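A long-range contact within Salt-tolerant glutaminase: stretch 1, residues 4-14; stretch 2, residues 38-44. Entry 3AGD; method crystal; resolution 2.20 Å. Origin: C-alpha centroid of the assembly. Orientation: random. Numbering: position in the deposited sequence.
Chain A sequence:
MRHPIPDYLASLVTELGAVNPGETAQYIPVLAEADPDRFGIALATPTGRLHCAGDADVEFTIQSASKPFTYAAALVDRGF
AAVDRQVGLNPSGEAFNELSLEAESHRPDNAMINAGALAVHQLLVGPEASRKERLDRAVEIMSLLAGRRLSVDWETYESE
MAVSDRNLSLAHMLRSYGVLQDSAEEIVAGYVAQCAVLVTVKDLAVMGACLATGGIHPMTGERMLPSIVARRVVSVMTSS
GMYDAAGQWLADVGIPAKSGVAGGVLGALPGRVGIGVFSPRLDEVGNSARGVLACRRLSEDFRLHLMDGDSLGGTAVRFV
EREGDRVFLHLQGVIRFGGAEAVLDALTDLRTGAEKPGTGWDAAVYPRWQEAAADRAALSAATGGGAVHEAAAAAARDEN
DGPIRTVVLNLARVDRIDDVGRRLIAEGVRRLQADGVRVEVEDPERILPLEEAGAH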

ATOM      1  N   PRO A   4      -8.181 -18.285 -16.605  1.00 28.84           N
ATOM      2  CA  PRO A   4      -9.342 -18.324 -15.708  1.00 30.07           C
ATOM      3  C   PRO A   4      -9.895 -16.977 -15.224  1.00 30.20           C
ATOM      4  O   PRO A   4     -11.089 -16.867 -14.941  1.00 31.45           O
ATOM      5  N   ILE A   5      -9.049 -15.955 -15.136  1.00 26.54           N
ATOM      6  CA  ILE A   5      -9.514 -14.654 -14.659  1.00 26.02           C
ATOM      7  C   ILE A   5     -10.667 -14.066 -15.476  1.00 25.90           C
ATOM      8  O   ILE A   5     -11.604 -13.508 -14.910  1.00 25.62           O
ATOM      9  N   PRO A   6     -10.615 -14.179 -16.815  1.00 27.97           N
ATOM     10  CA  PRO A   6     -11.710 -13.635 -17.625  1.00 28.99           C
ATOM     11  C   PRO A   6     -13.009 -14.394 -17.339  1.00 28.67           C
ATOM     12  O   PRO A   6     -14.100 -13.826 -17.400  1.00 27.35           O
ATOM     13  N   ASP A   7     -12.878 -15.685 -17.033  1.00 27.29           N
ATOM     14  CA  ASP A   7     -14.031 -16.524 -16.718  1.00 28.29           C
ATOM     15  C   ASP A   7     -14.606 -16.091 -15.375  1.00 28.14           C
ATOM     16  O   ASP A   7     -15.823 -16.063 -15.183  1.00 29.79           O
ATOM     17  N   TYR A   8     -13.717 -15.758 -14.444  1.00 26.46           N
ATOM     18  CA  TYR A   8     -14.137 -15.289 -13.133  1.00 25.42           C
ATOM     19  C   TYR A   8     -14.977 -14.027 -13.319  1.00 23.54           C
ATOM     20  O   TYR A   8     -16.057 -13.889 -12.745  1.00 24.09           O
ATOM     21  N   LEU A   9     -14.459 -13.100 -14.119  1.00 22.45           N
ATOM     22  CA  LEU A   9     -15.154 -11.845 -14.379  1.00 21.21           C
ATOM     23  C   LEU A   9     -16.504 -12.096 -15.038  1.00 24.60           C
ATOM     24  O   LEU A   9     -17.509 -11.494 -14.657  1.00 24.39           O
ATOM     25  N   ALA A  10     -16.522 -12.991 -16.024  1.00 23.60           N
ATOM     26  CA  ALA A  10     -17.753 -13.325 -16.730  1.00 23.55           C
ATOM     27  C   ALA A  10     -18.798 -13.825 -15.740  1.00 26.10           C
ATOM     28  O   ALA A  10     -19.974 -13.474 -15.841  1.00 24.98           O
ATOM     29  N   SER A  11     -18.365 -14.643 -14.783  1.00 28.92           N
ATOM     30  CA  SER A  11     -19.266 -15.180 -13.766  1.00 29.33           C
ATOM     31  C   SER A  11     -19.729 -14.068 -12.835  1.00 28.66           C
ATOM     32  O   SER A  11     -20.894 -14.014 -12.442  1.00 29.18           O
ATOM     33  N   LEU A  12     -18.807 -13.183 -12.477  1.00 28.54           N
ATOM     34  CA  LEU A  12     -19.134 -12.072 -11.596  1.00 26.62           C
ATOM     35  C   LEU A  12     -20.190 -11.189 -12.254  1.00 25.57           C
ATOM     36  O   LEU A  12     -21.148 -10.769 -11.611  1.00 25.08           O
ATOM     37  N   VAL A  13     -20.010 -10.914 -13.542  1.00 26.32           N
ATOM     38  CA  VAL A  13     -20.961 -10.090 -14.280  1.00 24.81           C
ATOM     39  C   VAL A  13     -22.329 -10.766 -14.304  1.00 26.77           C
ATOM     40  O   VAL A  13     -23.352 -10.127 -14.058  1.00 24.62           O
ATOM     41  N   THR A  14     -22.343 -12.065 -14.594  1.00 29.92           N
ATOM     42  CA  THR A  14     -23.592 -12.823 -14.640  1.00 29.28           C
ATOM     43  C   THR A  14     -24.295 -12.812 -13.289  1.00 28.02           C
ATOM     44  O   THR A  14     -25.509 -12.625 -13.213  1.00 27.87           O
ATOM     45  N   ARG A  38     -26.654  -2.430 -18.914  1.00 30.87           N
ATOM     46  CA  ARG A  38     -25.283  -2.616 -19.375  1.00 31.75           C
ATOM     47  C   ARG A  38     -24.383  -2.828 -18.165  1.00 28.70           C
ATOM     48  O   ARG A  38     -24.551  -2.177 -17.134  1.00 25.80           O
ATOM     49  N   PHE A  39     -23.443  -3.761 -18.289  1.00 27.33           N
ATOM     50  CA  PHE A  39     -22.545  -4.094 -17.188  1.00 26.92           C
ATOM     51  C   PHE A  39     -21.247  -4.704 -17.717  1.00 27.24           C
ATOM     52  O   PHE A  39     -21.240  -5.816 -18.245  1.00 28.57           O
ATOM     53  N   GLY A  40     -20.152  -3.965 -17.576  1.00 23.13           N
ATOM     54  CA  GLY A  40     -18.869  -4.449 -18.046  1.00 24.57           C
ATOM     55  C   GLY A  40     -17.766  -4.266 -17.023  1.00 25.69           C
ATOM     56  O   GLY A  40     -17.862  -3.416 -16.132  1.00 27.12           O
ATOM     57  N   ILE A  41     -16.708  -5.057 -17.157  1.00 21.29           N
ATOM     58  CA  ILE A  41     -15.587  -4.993 -16.235  1.00 21.24           C
ATOM     59  C   ILE A  41     -14.292  -5.389 -16.942  1.00 23.93           C
ATOM     60  O   ILE A  41     -14.300  -6.218 -17.849  1.00 24.10           O
ATOM     61  N   ALA A  42     -13.179  -4.797 -16.520  1.00 21.00           N
ATOM     62  CA  ALA A  42     -11.890  -5.099 -17.125  1.00 17.93           C
ATOM     63  C   ALA A  42     -10.757  -4.883 -16.136  1.00 20.18           C
ATOM     64  O   ALA A  42     -10.797  -3.960 -15.317  1.00 22.35           O
ATOM     65  N   LEU A  43      -9.749  -5.745 -16.216  1.00 17.56           N
ATOM     66  CA  LEU A  43      -8.585  -5.647 -15.351  1.00 20.61           C
ATOM     67  C   LEU A  43      -7.353  -5.560 -16.234  1.00 21.14           C
ATOM     68  O   LEU A  43      -7.188  -6.363 -17.145  1.00 22.66           O
ATOM     69  N   ALA A  44      -6.502  -4.573 -15.970  1.00 19.19           N
ATOM     70  CA  ALA A  44      -5.267  -4.393 -16.723  1.00 17.84           C
ATOM     71  C   ALA A  44      -4.138  -4.639 -15.739  1.00 18.21           C
ATOM     72  O   ALA A  44      -4.033  -3.953 -14.725  1.00 20.40           O
TER

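The helix of residues 4-14 lies against the strand of residues 40-44, running nearly antiparallel at 155°, with the axes 9.0 Å apart at closest approach. The contact is apolar, and no hydrogen bond crosses it. Alternation in the strand sends Ile41 and Leu43 toward the helix, while Ala42 points away. Phe39, just before the strand, also points toward the helix. Gly40 has no side chain.

Ile41 (chi1 t, chi2 t) is the central bump. It fits among Leu9, Leu12 and Val13. Its CD1 lies 3.8 Å from Leu9 CD2 and 4.4 Å from Leu12 CD2, and its CG2 lies 3.7 Å from Val13 CG2. Leu12 (t, p) leaves its CA sideways, but its end comes nearer the strand.

Leu9 (m, t) points toward the strand and packs against both Ile41 and Leu43, with Leu9 CD1 4.1 Å from Leu43 CG. Leu43 (m, t) also reaches Ile5 (m, t), with Leu43 CD1 4.1 Å from Ile5 CG2.

At the other end, Val13 (t) is directed sideways and straddles two residues. Its CG2 meets Ile41, and its CG1 lies 3.8 Å from Phe39 CD2. The Phe39 ring (chi1 t) also packs obliquely by the helix backbone, with CD2 3.7 Å from Val13 O.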

ATOM      1  CB  PRO A   4      -8.859 -19.207 -14.554  1.00 28.40           C
ATOM      2  CG  PRO A   4      -7.397 -18.964 -14.527  1.00 29.46           C
ATOM      3  CD  PRO A   4      -7.021 -18.953 -15.991  1.00 28.84           C
ATOM      4  CB  ILE A   5      -8.343 -13.645 -14.555  1.00 25.15           C
ATOM      5  CG1 ILE A   5      -7.406 -14.088 -13.426  1.00 25.42           C
ATOM      6  CG2 ILE A   5      -8.872 -12.237 -14.254  1.00 24.62           C
ATOM      7  CD1 ILE A   5      -6.230 -13.181 -13.204  1.00 31.25           C
ATOM      8  CB  PRO A   6     -11.221 -13.853 -19.054  1.00 30.46           C
ATOM      9  CG  PRO A   6      -9.742 -13.712 -18.917  1.00 31.20           C
ATOM     10  CD  PRO A   6      -9.462 -14.518 -17.666  1.00 29.65           C
ATOM     11  CB  ASP A   7     -13.617 -17.996 -16.670  1.00 32.77           C
ATOM     12  CG  ASP A   7     -13.382 -18.582 -18.055  1.00 37.02           C
ATOM     13  OD1 ASP A   7     -12.886 -19.725 -18.141  1.00 44.13           O
ATOM     14  OD2 ASP A   7     -13.702 -17.904 -19.056  1.00 30.01           O
ATOM     15  CB  TYR A   8     -12.926 -14.946 -12.268  1.00 25.97           C
ATOM     16  CG  TYR A   8     -13.296 -14.081 -11.086  1.00 24.57           C
ATOM     17  CD1 TYR A   8     -13.843 -14.640  -9.932  1.00 25.45           C
ATOM     18  CD2 TYR A   8     -13.183 -12.693 -11.156  1.00 22.36           C
ATOM     19  CE1 TYR A   8     -14.273 -13.836  -8.880  1.00 25.12           C
ATOM     20  CE2 TYR A   8     -13.611 -11.881 -10.112  1.00 22.82           C
ATOM     21  CZ  TYR A   8     -14.158 -12.458  -8.980  1.00 23.50           C
ATOM     22  OH  TYR A   8     -14.617 -11.656  -7.964  1.00 26.28           O
ATOM     23  CB  LEU A   9     -14.296 -10.935 -15.265  1.00 17.64           C
ATOM     24  CG  LEU A   9     -12.983 -10.437 -14.639  1.00 18.47           C
ATOM     25  CD1 LEU A   9     -12.248  -9.553 -15.628  1.00 18.23           C
ATOM     26  CD2 LEU A   9     -13.273  -9.671 -13.355  1.00 14.14           C
ATOM     27  CB  ALA A  10     -17.479 -14.387 -17.795  1.00 24.09           C
ATOM     28  CB  SER A  11     -18.564 -16.260 -12.939  1.00 32.43           C
ATOM     29  OG  SER A  11     -18.097 -17.306 -13.766  1.00 40.00           O
ATOM     30  CB  LEU A  12     -17.883 -11.250 -11.294  1.00 28.21           C
ATOM     31  CG  LEU A  12     -18.084 -10.195 -10.206  1.00 27.56           C
ATOM     32  CD1 LEU A  12     -18.498 -10.890  -8.912  1.00 27.04           C
ATOM     33  CD2 LEU A  12     -16.807  -9.402 -10.008  1.00 23.45           C
ATOM     34  CB  VAL A  13     -20.484  -9.858 -15.727  1.00 21.52           C
ATOM     35  CG1 VAL A  13     -21.567  -9.152 -16.532  1.00 20.21           C
ATOM     36  CG2 VAL A  13     -19.211  -9.027 -15.716  1.00 22.48           C
ATOM     37  CB  THR A  14     -23.349 -14.292 -15.044  1.00 27.04           C
ATOM     38  OG1 THR A  14     -22.870 -14.344 -16.391  1.00 28.12           O
ATOM     39  CG2 THR A  14     -24.643 -15.099 -14.937  1.00 25.99           C
ATOM     40  CB  ARG A  38     -24.826  -1.419 -20.226  1.00 35.23           C
ATOM     41  CG  ARG A  38     -25.589  -1.333 -21.549  1.00 42.84           C
ATOM     42  CD  ARG A  38     -24.889  -0.523 -22.633  1.00 50.20           C
ATOM     43  NE  ARG A  38     -25.007   0.925 -22.459  1.00 58.54           N
ATOM     44  CZ  ARG A  38     -24.750   1.811 -23.421  1.00 61.16           C
ATOM     45  NH1 ARG A  38     -24.367   1.397 -24.623  1.00 58.89           N
ATOM     46  NH2 ARG A  38     -24.869   3.111 -23.181  1.00 64.04           N
ATOM     47  CB  PHE A  39     -23.259  -5.079 -16.252  1.00 24.80           C
ATOM     48  CG  PHE A  39     -22.528  -5.365 -14.964  1.00 24.53           C
ATOM     49  CD1 PHE A  39     -21.485  -4.555 -14.528  1.00 24.07           C
ATOM     50  CD2 PHE A  39     -22.915  -6.437 -14.163  1.00 24.01           C
ATOM     51  CE1 PHE A  39     -20.841  -4.806 -13.319  1.00 20.76           C
ATOM     52  CE2 PHE A  39     -22.277  -6.696 -12.948  1.00 24.95           C
ATOM     53  CZ  PHE A  39     -21.236  -5.876 -12.527  1.00 20.31           C
ATOM     54  CB  ILE A  41     -15.824  -5.936 -15.040  1.00 22.58           C
ATOM     55  CG1 ILE A  41     -14.729  -5.746 -13.992  1.00 23.42           C
ATOM     56  CG2 ILE A  41     -15.850  -7.380 -15.522  1.00 23.12           C
ATOM     57  CD1 ILE A  41     -15.086  -6.358 -12.659  1.00 27.30           C
ATOM     58  CB  ALA A  42     -11.670  -4.224 -18.356  1.00 13.12           C
ATOM     59  CB  LEU A  43      -8.465  -6.881 -14.453  1.00 24.92           C
ATOM     60  CG  LEU A  43      -9.619  -7.253 -13.517  1.00 27.47           C
ATOM     61  CD1 LEU A  43      -9.206  -8.459 -12.681  1.00 24.60           C
ATOM     62  CD2 LEU A  43      -9.972  -6.084 -12.618  1.00 27.46           C
ATOM     63  CB  ALA A  44      -5.183  -2.985 -17.281  1.00 18.30           C
TER